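Local coordinates for protein glutamine cyclotransferase (Tannerella forsythia, PDB 6QRO) that probably catalyses the zinc-dependent cyclisation of N-terminal glutamine residues of peptides and proteins to pyroglutamate, at residues 80-85 and 166-171; 117-122 and 287-292; 207-212 and 270-275; 213-218 and 245-250. All blocks are in the same frame, centred on the assembly; numbering follows the deposited sequence.

Contact 1: 80-85 and 166-171. With ZN (zinc ion), chain E.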
# COMPACT_ATOMS: atom_id res chain seq x y z
N THR A 80 -1.47 10.07 17.08
CA THR A 80 -2.70 10.12 17.86
C THR A 80 -3.86 9.69 16.98
O THR A 80 -4.14 10.31 15.95
CB THR A 80 -2.92 11.52 18.44
OG1 THR A 80 -1.80 11.88 19.26
CG2 THR A 80 -4.17 11.57 19.31
N ALA A 81 -4.52 8.60 17.38
CA ALA A 81 -5.68 8.10 16.67
C ALA A 81 -6.89 9.00 16.94
O ALA A 81 -6.85 9.92 17.77
CB ALA A 81 -5.98 6.66 17.08
N TYR A 82 -7.98 8.72 16.20
CA TYR A 82 -9.23 9.47 16.30
C TYR A 82 -9.73 9.55 17.74
O TYR A 82 -10.36 10.54 18.13
CB TYR A 82 -10.29 8.80 15.41
CG TYR A 82 -10.78 7.50 15.99
CD1 TYR A 82 -10.03 6.34 15.86
CD2 TYR A 82 -11.95 7.43 16.76
CE1 TYR A 82 -10.44 5.14 16.43
CE2 TYR A 82 -12.37 6.23 17.33
CZ TYR A 82 -11.61 5.09 17.17
OH TYR A 82 -12.01 3.90 17.73
N ASN A 83 -9.43 8.55 18.56
CA ASN A 83 -9.90 8.45 19.92
C ASN A 83 -8.90 9.03 20.93
O ASN A 83 -9.16 8.97 22.14
CB ASN A 83 -10.14 6.98 20.23
CG ASN A 83 -8.88 6.16 20.03
OD1 ASN A 83 -7.90 6.66 19.48
ND2 ASN A 83 -8.91 4.89 20.43
N GLY A 84 -7.83 9.66 20.46
CA GLY A 84 -6.79 10.19 21.32
C GLY A 84 -5.74 9.20 21.75
O GLY A 84 -4.76 9.61 22.38
N GLU A 85 -5.88 7.92 21.40
CA GLU A 85 -4.85 6.92 21.69
C GLU A 85 -3.55 7.22 20.96
O GLU A 85 -3.55 7.62 19.79
CB GLU A 85 -5.34 5.52 21.30
CG GLU A 85 -5.91 4.71 22.45
CD GLU A 85 -4.84 4.01 23.23
OE1 GLU A 85 -4.31 3.00 22.73
OE2 GLU A 85 -4.52 4.47 24.34
N GLU A 166 -2.34 3.64 8.81
CA GLU A 166 -3.20 4.15 7.75
C GLU A 166 -4.66 3.83 7.99
O GLU A 166 -5.53 4.62 7.59
CB GLU A 166 -2.76 3.55 6.42
CG GLU A 166 -3.60 3.87 5.19
CD GLU A 166 -4.69 2.80 4.92
OE1 GLU A 166 -4.82 1.86 5.74
OE2 GLU A 166 -5.39 2.87 3.88
N ASP A 167 -4.95 2.68 8.62
CA ASP A 167 -6.27 2.07 8.63
C ASP A 167 -6.91 2.08 10.02
O ASP A 167 -7.71 1.20 10.34
CB ASP A 167 -6.18 0.63 8.12
CG ASP A 167 -7.25 0.32 7.11
OD1 ASP A 167 -7.97 1.25 6.70
OD2 ASP A 167 -7.37 -0.82 6.68
N TYR A 168 -6.59 3.10 10.83
CA TYR A 168 -7.09 3.25 12.19
C TYR A 168 -8.09 4.39 12.26
O TYR A 168 -8.24 5.03 13.30
CB TYR A 168 -5.92 3.53 13.14
CG TYR A 168 -5.98 3.00 14.57
CD1 TYR A 168 -6.86 3.55 15.51
CD2 TYR A 168 -5.08 2.04 15.01
CE1 TYR A 168 -6.89 3.10 16.82
CE2 TYR A 168 -5.09 1.59 16.33
CZ TYR A 168 -5.99 2.13 17.23
OH TYR A 168 -6.01 1.69 18.55
N GLY A 169 -8.78 4.67 11.16
CA GLY A 169 -9.63 5.83 11.14
C GLY A 169 -10.90 5.59 11.90
O GLY A 169 -11.21 4.47 12.32
N THR A 170 -11.66 6.67 12.06
CA THR A 170 -12.89 6.65 12.83
C THR A 170 -13.78 5.51 12.33
O THR A 170 -14.12 5.48 11.14
CB THR A 170 -13.62 7.99 12.69
OG1 THR A 170 -12.76 9.05 13.11
CG2 THR A 170 -14.85 8.01 13.58
N PRO A 171 -14.18 4.58 13.19
CA PRO A 171 -15.07 3.51 12.76
C PRO A 171 -16.51 3.95 12.56
O PRO A 171 -16.95 4.99 13.05
CB PRO A 171 -14.96 2.50 13.89
CG PRO A 171 -14.52 3.27 15.05
CD PRO A 171 -13.67 4.37 14.55
ZN ZN E . -8.71 -0.38 5.23
O HOH W 1 -7.04 7.76 13.81
O HOH W 2 -7.94 2.67 20.26
O HOH W 3 -9.45 0.40 3.85
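The phenol ring of Y82 turns one face to T170 and P171. P171 CD stands over that face, 3.7 Å from the ring centroid and 25° off the normal. T170 CA lies over the same face at 4.2 Å from the centroid. Both are CH-pi contacts, and both carbons are bonded to an amide nitrogen, so their slightly polarised C-H groups suit an electron-rich tyrosine ring. Y82 CG sits between its own backbone N and carbonyl carbon (chi1 73°), a torsion that folds the ring back against the turn, with N83 CB on the opposite face. Y168 meets Y82 differently: Y82 CE1 lies near the plane of the Y168 ring, at its edge, 4.0 Å from Y168 CD1. The same CD1 atom receives the methyl of A81, whose CB is 3.6 Å away; a short side chain lets the two loops come this close.

A81 to G84 form a type I beta turn at the tip of the hairpin joining strands 71-80 and 86-96. G84 has the positive phi that glycine adopts readily, and N83 OD1 accepts from E85 N in an Asx turn. Water 1 bridges the loops, accepting from Y82 N at 2.7 Å and donating to Y168 O at 3.0 Å. The hydroxyl of Y82 is bonded to Y115.

D167, next to Y168, grips the zinc ion through OD1 at 2.3 Å and OD2 at 2.0 Å; D134 and H288 complete the protein ligands. Apolar ring packing and a water hold the hairpin against the loop of D167, which alone of these segments touches the metal.

Contact 2: 117-122 and 287-292. With ZN (zinc ion), chain E.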
# COMPACT_ATOMS: atom_id res chain seq x y z
N ASP A 117 -15.34 -3.12 11.39
CA ASP A 117 -16.50 -2.30 11.69
C ASP A 117 -17.58 -2.37 10.62
O ASP A 117 -18.66 -1.82 10.84
CB ASP A 117 -16.06 -0.86 11.98
CG ASP A 117 -15.18 -0.26 10.88
OD1 ASP A 117 -14.42 -1.01 10.24
OD2 ASP A 117 -15.24 0.98 10.69
N HIS A 118 -17.31 -3.04 9.49
CA HIS A 118 -18.30 -3.36 8.48
C HIS A 118 -18.72 -4.82 8.51
O HIS A 118 -19.43 -5.27 7.60
CB HIS A 118 -17.77 -3.04 7.08
CG HIS A 118 -17.62 -1.58 6.81
ND1 HIS A 118 -18.51 -0.87 6.03
CD2 HIS A 118 -16.66 -0.70 7.17
CE1 HIS A 118 -18.12 0.39 5.95
NE2 HIS A 118 -17.00 0.52 6.63
N ASP A 119 -18.32 -5.58 9.53
CA ASP A 119 -18.66 -6.99 9.58
C ASP A 119 -20.18 -7.17 9.63
O ASP A 119 -20.90 -6.31 10.16
CB ASP A 119 -18.00 -7.65 10.80
CG ASP A 119 -17.77 -9.14 10.59
OD1 ASP A 119 -16.80 -9.48 9.87
OD2 ASP A 119 -18.55 -9.96 11.13
N THR A 120 -20.67 -8.27 9.05
CA THR A 120 -22.09 -8.57 9.15
C THR A 120 -22.48 -8.91 10.58
O THR A 120 -23.64 -8.74 10.96
CB THR A 120 -22.52 -9.71 8.22
OG1 THR A 120 -21.95 -10.94 8.68
CG2 THR A 120 -22.08 -9.46 6.79
N ASP A 121 -21.51 -9.39 11.36
CA ASP A 121 -21.70 -9.70 12.77
C ASP A 121 -21.26 -8.49 13.57
O ASP A 121 -20.08 -8.12 13.56
CB ASP A 121 -20.87 -10.93 13.14
CG ASP A 121 -21.30 -11.58 14.42
OD1 ASP A 121 -21.96 -10.92 15.26
OD2 ASP A 121 -20.98 -12.78 14.61
N GLU A 122 -22.20 -7.85 14.27
CA GLU A 122 -21.83 -6.71 15.10
C GLU A 122 -20.88 -7.12 16.22
O GLU A 122 -20.16 -6.28 16.75
CB GLU A 122 -23.09 -6.03 15.64
CG GLU A 122 -22.81 -4.88 16.58
CD GLU A 122 -24.06 -4.33 17.20
OE1 GLU A 122 -25.16 -4.57 16.65
OE2 GLU A 122 -23.95 -3.69 18.26
N TRP A 287 -14.16 -5.91 2.71
CA TRP A 287 -13.47 -4.73 3.22
C TRP A 287 -13.96 -4.39 4.62
O TRP A 287 -15.17 -4.24 4.85
CB TRP A 287 -13.70 -3.53 2.31
CG TRP A 287 -12.94 -2.29 2.68
CD1 TRP A 287 -11.59 -2.10 2.60
CD2 TRP A 287 -13.49 -1.06 3.19
NE1 TRP A 287 -11.27 -0.82 3.00
CE2 TRP A 287 -12.41 -0.17 3.39
CE3 TRP A 287 -14.79 -0.63 3.50
CZ2 TRP A 287 -12.60 1.13 3.87
CZ3 TRP A 287 -14.96 0.67 3.99
CH2 TRP A 287 -13.87 1.52 4.17
N HIS A 288 -13.01 -4.28 5.55
CA HIS A 288 -13.25 -4.00 6.97
C HIS A 288 -14.23 -4.99 7.58
O HIS A 288 -15.03 -4.67 8.46
CB HIS A 288 -13.69 -2.55 7.15
CG HIS A 288 -12.61 -1.57 6.86
ND1 HIS A 288 -12.72 -0.22 7.15
CD2 HIS A 288 -11.38 -1.74 6.34
CE1 HIS A 288 -11.62 0.40 6.79
NE2 HIS A 288 -10.78 -0.50 6.30
N THR A 289 -14.17 -6.23 7.09
CA THR A 289 -14.81 -7.37 7.71
C THR A 289 -13.74 -8.37 8.10
O THR A 289 -12.55 -8.22 7.78
CB THR A 289 -15.81 -8.05 6.76
OG1 THR A 289 -15.08 -8.79 5.77
CG2 THR A 289 -16.72 -7.03 6.08
N GLN A 290 -14.15 -9.40 8.83
CA GLN A 290 -13.25 -10.49 9.13
C GLN A 290 -13.18 -11.52 8.00
O GLN A 290 -12.60 -12.60 8.18
CB GLN A 290 -13.59 -11.07 10.50
CG GLN A 290 -13.17 -10.04 11.54
CD GLN A 290 -13.03 -10.57 12.94
OE1 GLN A 290 -13.65 -11.56 13.31
NE2 GLN A 290 -12.20 -9.90 13.74
N ASN A 291 -13.82 -11.22 6.87
CA ASN A 291 -13.70 -11.95 5.62
C ASN A 291 -12.49 -11.53 4.79
O ASN A 291 -12.26 -12.09 3.72
CB ASN A 291 -14.98 -11.73 4.80
CG ASN A 291 -16.20 -12.30 5.47
OD1 ASN A 291 -16.10 -13.21 6.28
ND2 ASN A 291 -17.36 -11.74 5.17
N ASP A 292 -11.73 -10.54 5.24
CA ASP A 292 -10.50 -10.14 4.56
C ASP A 292 -9.34 -11.03 5.02
O ASP A 292 -8.52 -10.68 5.88
CB ASP A 292 -10.23 -8.65 4.75
CG ASP A 292 -9.09 -8.17 3.89
OD1 ASP A 292 -8.55 -9.01 3.13
OD2 ASP A 292 -8.75 -6.96 3.94
ZN ZN E . -8.71 -0.38 5.23
O HOH W 4 -14.74 1.64 7.88
O HOH W 3 -9.45 0.40 3.85
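W287 CE3 lies 4.0 Å above one face of the H118 imidazole, toward its rim, with the planes inclined at 50°. The closest approach of this pair is H118 NE2 to W287 CZ3, 3.3 Å. One face of the H288 ring carries W287 CE2 over its centre, and H118 CD2 stands at the H288 edge. Water 4 lies in the plane of both imidazoles: it accepts from H288 ND1 at 2.8 Å, donates to D117 OD2 at 2.9 Å, and is also bonded to H118 NE2. The other ring nitrogen, H288 NE2, binds zinc at 2.3 Å, so histidine serves here as ligand and donor at once. D117 OD2 has a salt bridge to R113 as well.

In this M28-family fold the zinc ligands H288 and D167 come from loops that follow strands, and D134 from helix 132-151. H118 N donates to H288 O at 3.0 Å. D119 CG is anti to its backbone N (chi1 -154°), which carries the carboxylate across to Q290: Q290 N reaches D119 OD1 at 2.8 Å in an almost straight bond (178°). D119 OD2 accepts from D121 N (Asx turn) and T289 OG1 from N291 N (ST turn).

Contact 3: 207-212 and 270-275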
# COMPACT_ATOMS: atom_id res chain seq x y z
N ASP A 207 -2.75 -0.52 -3.06
CA ASP A 207 -3.69 -0.70 -1.96
C ASP A 207 -4.76 -1.69 -2.37
O ASP A 207 -5.41 -1.50 -3.40
CB ASP A 207 -4.33 0.64 -1.56
CG ASP A 207 -5.12 0.56 -0.27
OD1 ASP A 207 -5.17 -0.50 0.38
OD2 ASP A 207 -5.72 1.58 0.09
N MET A 208 -4.94 -2.75 -1.59
CA MET A 208 -5.93 -3.79 -1.89
C MET A 208 -5.75 -4.28 -3.33
O MET A 208 -6.59 -4.09 -4.21
CB MET A 208 -7.35 -3.31 -1.60
CG MET A 208 -7.66 -3.39 -0.11
SD MET A 208 -9.12 -2.55 0.50
CE MET A 208 -8.70 -0.85 0.25
N VAL A 209 -4.60 -4.92 -3.52
CA VAL A 209 -4.13 -5.32 -4.83
C VAL A 209 -3.97 -6.84 -4.88
O VAL A 209 -3.19 -7.36 -5.69
CB VAL A 209 -2.83 -4.60 -5.23
CG1 VAL A 209 -3.13 -3.24 -5.82
CG2 VAL A 209 -1.93 -4.44 -4.02
N GLY A 210 -4.74 -7.57 -4.07
CA GLY A 210 -4.66 -9.02 -4.13
C GLY A 210 -5.96 -9.80 -4.23
O GLY A 210 -5.92 -11.03 -4.29
N SER A 211 -7.12 -9.14 -4.31
CA SER A 211 -8.37 -9.88 -4.19
C SER A 211 -8.75 -10.51 -5.53
O SER A 211 -8.46 -9.97 -6.60
CB SER A 211 -9.52 -9.00 -3.71
OG SER A 211 -9.80 -7.96 -4.63
N ARG A 212 -9.44 -11.64 -5.43
CA ARG A 212 -9.96 -12.31 -6.61
C ARG A 212 -10.95 -11.42 -7.33
O ARG A 212 -11.84 -10.84 -6.69
CB ARG A 212 -10.60 -13.64 -6.20
CG ARG A 212 -11.04 -14.53 -7.35
CD ARG A 212 -11.21 -15.93 -6.80
NE ARG A 212 -9.95 -16.33 -6.19
CZ ARG A 212 -9.05 -17.11 -6.78
NH1 ARG A 212 -9.31 -17.61 -7.98
NH2 ARG A 212 -7.91 -17.41 -6.15
N LEU A 270 -0.04 8.14 -7.72
CA LEU A 270 -1.18 7.39 -8.20
C LEU A 270 -1.48 6.28 -7.21
O LEU A 270 -0.61 5.86 -6.43
CB LEU A 270 -0.92 6.81 -9.61
CG LEU A 270 0.19 5.77 -9.80
CD1 LEU A 270 -0.44 4.38 -9.86
CD2 LEU A 270 1.07 6.04 -11.03
N ASP A 271 -2.74 5.85 -7.19
CA ASP A 271 -3.18 4.77 -6.33
C ASP A 271 -3.67 3.64 -7.22
O ASP A 271 -4.53 3.85 -8.08
CB ASP A 271 -4.29 5.22 -5.36
CG ASP A 271 -4.53 4.23 -4.23
OD1 ASP A 271 -3.86 3.17 -4.19
OD2 ASP A 271 -5.35 4.53 -3.35
N ILE A 272 -3.07 2.48 -7.07
CA ILE A 272 -3.61 1.26 -7.67
C ILE A 272 -4.43 0.64 -6.55
O ILE A 272 -3.88 0.11 -5.58
CB ILE A 272 -2.50 0.34 -8.18
CG1 ILE A 272 -1.57 1.11 -9.13
CG2 ILE A 272 -3.13 -0.84 -8.92
CD1 ILE A 272 -0.43 0.27 -9.73
N ILE A 273 -5.75 0.77 -6.64
CA ILE A 273 -6.64 0.39 -5.54
C ILE A 273 -7.86 -0.26 -6.15
O ILE A 273 -8.36 0.20 -7.18
CB ILE A 273 -7.02 1.60 -4.64
CG1 ILE A 273 -8.03 1.20 -3.57
CG2 ILE A 273 -7.50 2.82 -5.45
CD1 ILE A 273 -8.25 2.26 -2.50
N ASN A 274 -8.33 -1.34 -5.53
CA ASN A 274 -9.52 -2.00 -6.03
C ASN A 274 -10.71 -1.05 -6.00
O ASN A 274 -10.94 -0.37 -4.99
CB ASN A 274 -9.84 -3.25 -5.23
CG ASN A 274 -11.09 -3.96 -5.74
OD1 ASN A 274 -11.24 -4.20 -6.95
ND2 ASN A 274 -11.97 -4.35 -4.81
N TYR A 275 -11.45 -0.98 -7.10
CA TYR A 275 -12.71 -0.25 -7.09
C TYR A 275 -13.81 -1.27 -7.34
O TYR A 275 -13.84 -1.90 -8.40
CB TYR A 275 -12.71 0.85 -8.15
CG TYR A 275 -14.02 1.60 -8.30
CD1 TYR A 275 -14.38 2.56 -7.36
CD2 TYR A 275 -14.84 1.42 -9.40
CE1 TYR A 275 -15.55 3.28 -7.49
CE2 TYR A 275 -16.01 2.15 -9.54
CZ TYR A 275 -16.36 3.08 -8.57
OH TYR A 275 -17.53 3.80 -8.70
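At the C-terminal ends of the neighbouring parallel strands 203-207 and 269-273, close to the metal site, D207 is still bonded to I272 through its backbone. D207 N donates to I272 O at 2.8 Å, the N-H arriving nearly along the C=O axis. Just beyond, the C-H of I273 CA points at D207 O, 3.1 Å away and almost straight (170° at the hydrogen). I273 then runs along the D207 side chain, with I273 CD1 3.7 Å from D207 OD2. M208 takes left-handed backbone angles, which turn the chain out of the strand direction. Its side chain bends at chi3 (-67°), and the methyl CE comes to 4.2 Å from I273 CD1. The flexible thioether of methionine suits this place, since M208 also packs on W287 and D134 beside the zinc.

Helix 227-239 lies in the connection between the two strands, a beta-alpha-beta crossover, and its V233 packs on I272. On that part of the contact V209 lies athwart I272, V209 CG1 being 3.9 Å from I272 CG2; branched apolar chains fill such a buried spot well. D271 lies next to D207, with D271 OD1 3.7 Å from D207 CB, and both carboxylates stand near D256. A cluster of acids running inward from the metal site is consistent with the acidic network known from mammalian type II glutaminyl cyclases. Past the strand end, N274 CB packs against M208 O at 3.5 Å, and N274 OD1 accepts from T215 N.

Contact 4: 213-218 and 245-250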
# COMPACT_ATOMS: atom_id res chain seq x y z
N GLY A 213 -10.76 -11.24 -8.64
CA GLY A 213 -11.64 -10.42 -9.45
C GLY A 213 -11.41 -8.93 -9.35
O GLY A 213 -12.25 -8.16 -9.81
N ALA A 214 -10.31 -8.49 -8.75
CA ALA A 214 -10.07 -7.07 -8.58
C ALA A 214 -10.00 -6.33 -9.93
O ALA A 214 -9.53 -6.87 -10.93
CB ALA A 214 -8.78 -6.84 -7.78
N THR A 215 -10.51 -5.11 -9.93
CA THR A 215 -10.49 -4.23 -11.09
C THR A 215 -10.06 -2.86 -10.60
O THR A 215 -10.74 -2.27 -9.76
CB THR A 215 -11.86 -4.15 -11.80
OG1 THR A 215 -12.87 -3.65 -10.92
CG2 THR A 215 -12.29 -5.49 -12.39
N PHE A 216 -8.95 -2.36 -11.13
CA PHE A 216 -8.40 -1.08 -10.69
C PHE A 216 -8.81 -0.02 -11.70
O PHE A 216 -8.24 0.08 -12.79
CB PHE A 216 -6.88 -1.16 -10.53
CG PHE A 216 -6.42 -2.34 -9.75
CD1 PHE A 216 -6.79 -2.50 -8.43
CD2 PHE A 216 -5.63 -3.32 -10.34
CE1 PHE A 216 -6.37 -3.59 -7.70
CE2 PHE A 216 -5.21 -4.42 -9.61
CZ PHE A 216 -5.58 -4.56 -8.29
N TYR A 217 -9.81 0.77 -11.33
CA TYR A 217 -10.19 1.92 -12.12
C TYR A 217 -9.23 3.07 -11.83
O TYR A 217 -8.49 3.06 -10.84
CB TYR A 217 -11.62 2.36 -11.81
CG TYR A 217 -12.72 1.43 -12.26
CD1 TYR A 217 -12.80 0.12 -11.81
CD2 TYR A 217 -13.71 1.89 -13.12
CE1 TYR A 217 -13.83 -0.71 -12.21
CE2 TYR A 217 -14.73 1.08 -13.53
CZ TYR A 217 -14.79 -0.22 -13.07
OH TYR A 217 -15.82 -1.02 -13.50
N LYS A 218 -9.25 4.07 -12.70
CA LYS A 218 -8.42 5.25 -12.52
C LYS A 218 -9.04 6.11 -11.44
O LYS A 218 -10.17 6.59 -11.60
CB LYS A 218 -8.29 6.04 -13.83
CG LYS A 218 -7.84 5.21 -15.03
CD LYS A 218 -7.74 6.08 -16.30
CE LYS A 218 -6.94 5.41 -17.41
NZ LYS A 218 -7.06 6.11 -18.72
N TYR A 245 -7.52 -6.07 -15.75
CA TYR A 245 -7.27 -5.62 -14.38
C TYR A 245 -7.28 -4.10 -14.27
O TYR A 245 -8.01 -3.55 -13.44
CB TYR A 245 -5.94 -6.17 -13.88
CG TYR A 245 -6.01 -7.65 -13.68
CD1 TYR A 245 -6.72 -8.18 -12.62
CD2 TYR A 245 -5.39 -8.54 -14.56
CE1 TYR A 245 -6.82 -9.53 -12.43
CE2 TYR A 245 -5.48 -9.90 -14.36
CZ TYR A 245 -6.20 -10.38 -13.29
OH TYR A 245 -6.33 -11.72 -13.08
N PHE A 246 -6.52 -3.42 -15.12
CA PHE A 246 -6.43 -1.97 -15.11
C PHE A 246 -7.49 -1.47 -16.08
O PHE A 246 -7.31 -1.53 -17.30
CB PHE A 246 -5.02 -1.51 -15.47
CG PHE A 246 -4.00 -1.80 -14.40
CD1 PHE A 246 -3.56 -3.10 -14.17
CD2 PHE A 246 -3.51 -0.79 -13.60
CE1 PHE A 246 -2.63 -3.38 -13.16
CE2 PHE A 246 -2.57 -1.06 -12.60
CZ PHE A 246 -2.14 -2.35 -12.39
N ILE A 247 -8.61 -1.04 -15.54
CA ILE A 247 -9.76 -0.70 -16.38
C ILE A 247 -9.55 0.70 -16.94
O ILE A 247 -9.08 1.59 -16.23
CB ILE A 247 -11.07 -0.84 -15.58
CG1 ILE A 247 -11.61 -2.26 -15.73
CG2 ILE A 247 -12.13 0.14 -16.06
CD1 ILE A 247 -10.82 -3.31 -15.03
N ASN A 248 -9.87 0.88 -18.22
CA ASN A 248 -9.77 2.20 -18.83
C ASN A 248 -11.08 2.95 -18.57
O ASN A 248 -11.86 3.25 -19.47
CB ASN A 248 -9.48 2.06 -20.32
CG ASN A 248 -9.04 3.37 -20.96
OD1 ASN A 248 -8.12 4.03 -20.48
ND2 ASN A 248 -9.72 3.76 -22.04
N ALA A 249 -11.28 3.29 -17.30
CA ALA A 249 -12.45 4.05 -16.85
C ALA A 249 -12.16 4.61 -15.46
O ALA A 249 -11.33 4.08 -14.72
CB ALA A 249 -13.72 3.20 -16.82
N GLN A 250 -12.88 5.67 -15.12
CA GLN A 250 -12.71 6.36 -13.84
C GLN A 250 -13.42 5.64 -12.70
O GLN A 250 -14.50 5.07 -12.85
CB GLN A 250 -13.26 7.77 -13.92
CG GLN A 250 -12.51 8.73 -14.79
CD GLN A 250 -12.25 10.02 -14.06
OE1 GLN A 250 -11.42 10.07 -13.15
NE2 GLN A 250 -12.99 11.06 -14.42
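A short parallel beta ladder with a beta bulge joins F216 to F246 and K218 to Q250, the register slipping by two residues between the pairs. F216 N donates to Y245 O at 2.8 Å, and F216 O accepts from I247 N at 3.0 Å. Beyond the bulge K218 N donates to A249 O at 2.9 Å. The two extra residues sit at N248 and A249, a corner of the chain; N248 centres an inverse gamma turn. On one face of the ladder the edge of F216 points at the face of F246, centroids 5.4 Å apart and planes at 60°; both rings also pack on I272, a buried place that suits phenylalanine. On the other face I247 CG2 stands over the Y217 ring, 3.8 Å from its centroid and 14° off the normal, a CH-pi contact. I247 CD1 is pressed to 3.5 Å from T215 CB, tighter than usual carbon packing.

The K218 side chain, extended beyond CG (chi2 180°), runs alongside N248, and its NZ bonds to N248 OD1 at 2.9 Å. The same ammonium ties the bulge to helix 227-239 through a salt bridge to E231, which would balance the charge that neutral N248 cannot.

How the contacts relate
Contacts 1 and 2 supply two of the three protein ligands of one zinc ion: their centres are 17 Å apart, yet D167 OD1 and H288 NE2 come within 3.3 Å, and P171 CA touches D117 OD2 at 3.3 Å. Contact 3 adjoins both, W287 CD1 meeting M208 SD at 3.3 Å and E166 OE2 standing 4.0 Å from D207 OD2. Contact 4 continues from contact 3, with centres about 9 Å apart. Y275 N probably bonds to T215 O, 3.0 Å away, carrying the pairing outward. The F216 side chain of contact 4 is about 14 Å from the zinc, so contact 4 belongs to the framework behind contact 3 and not to the metal site.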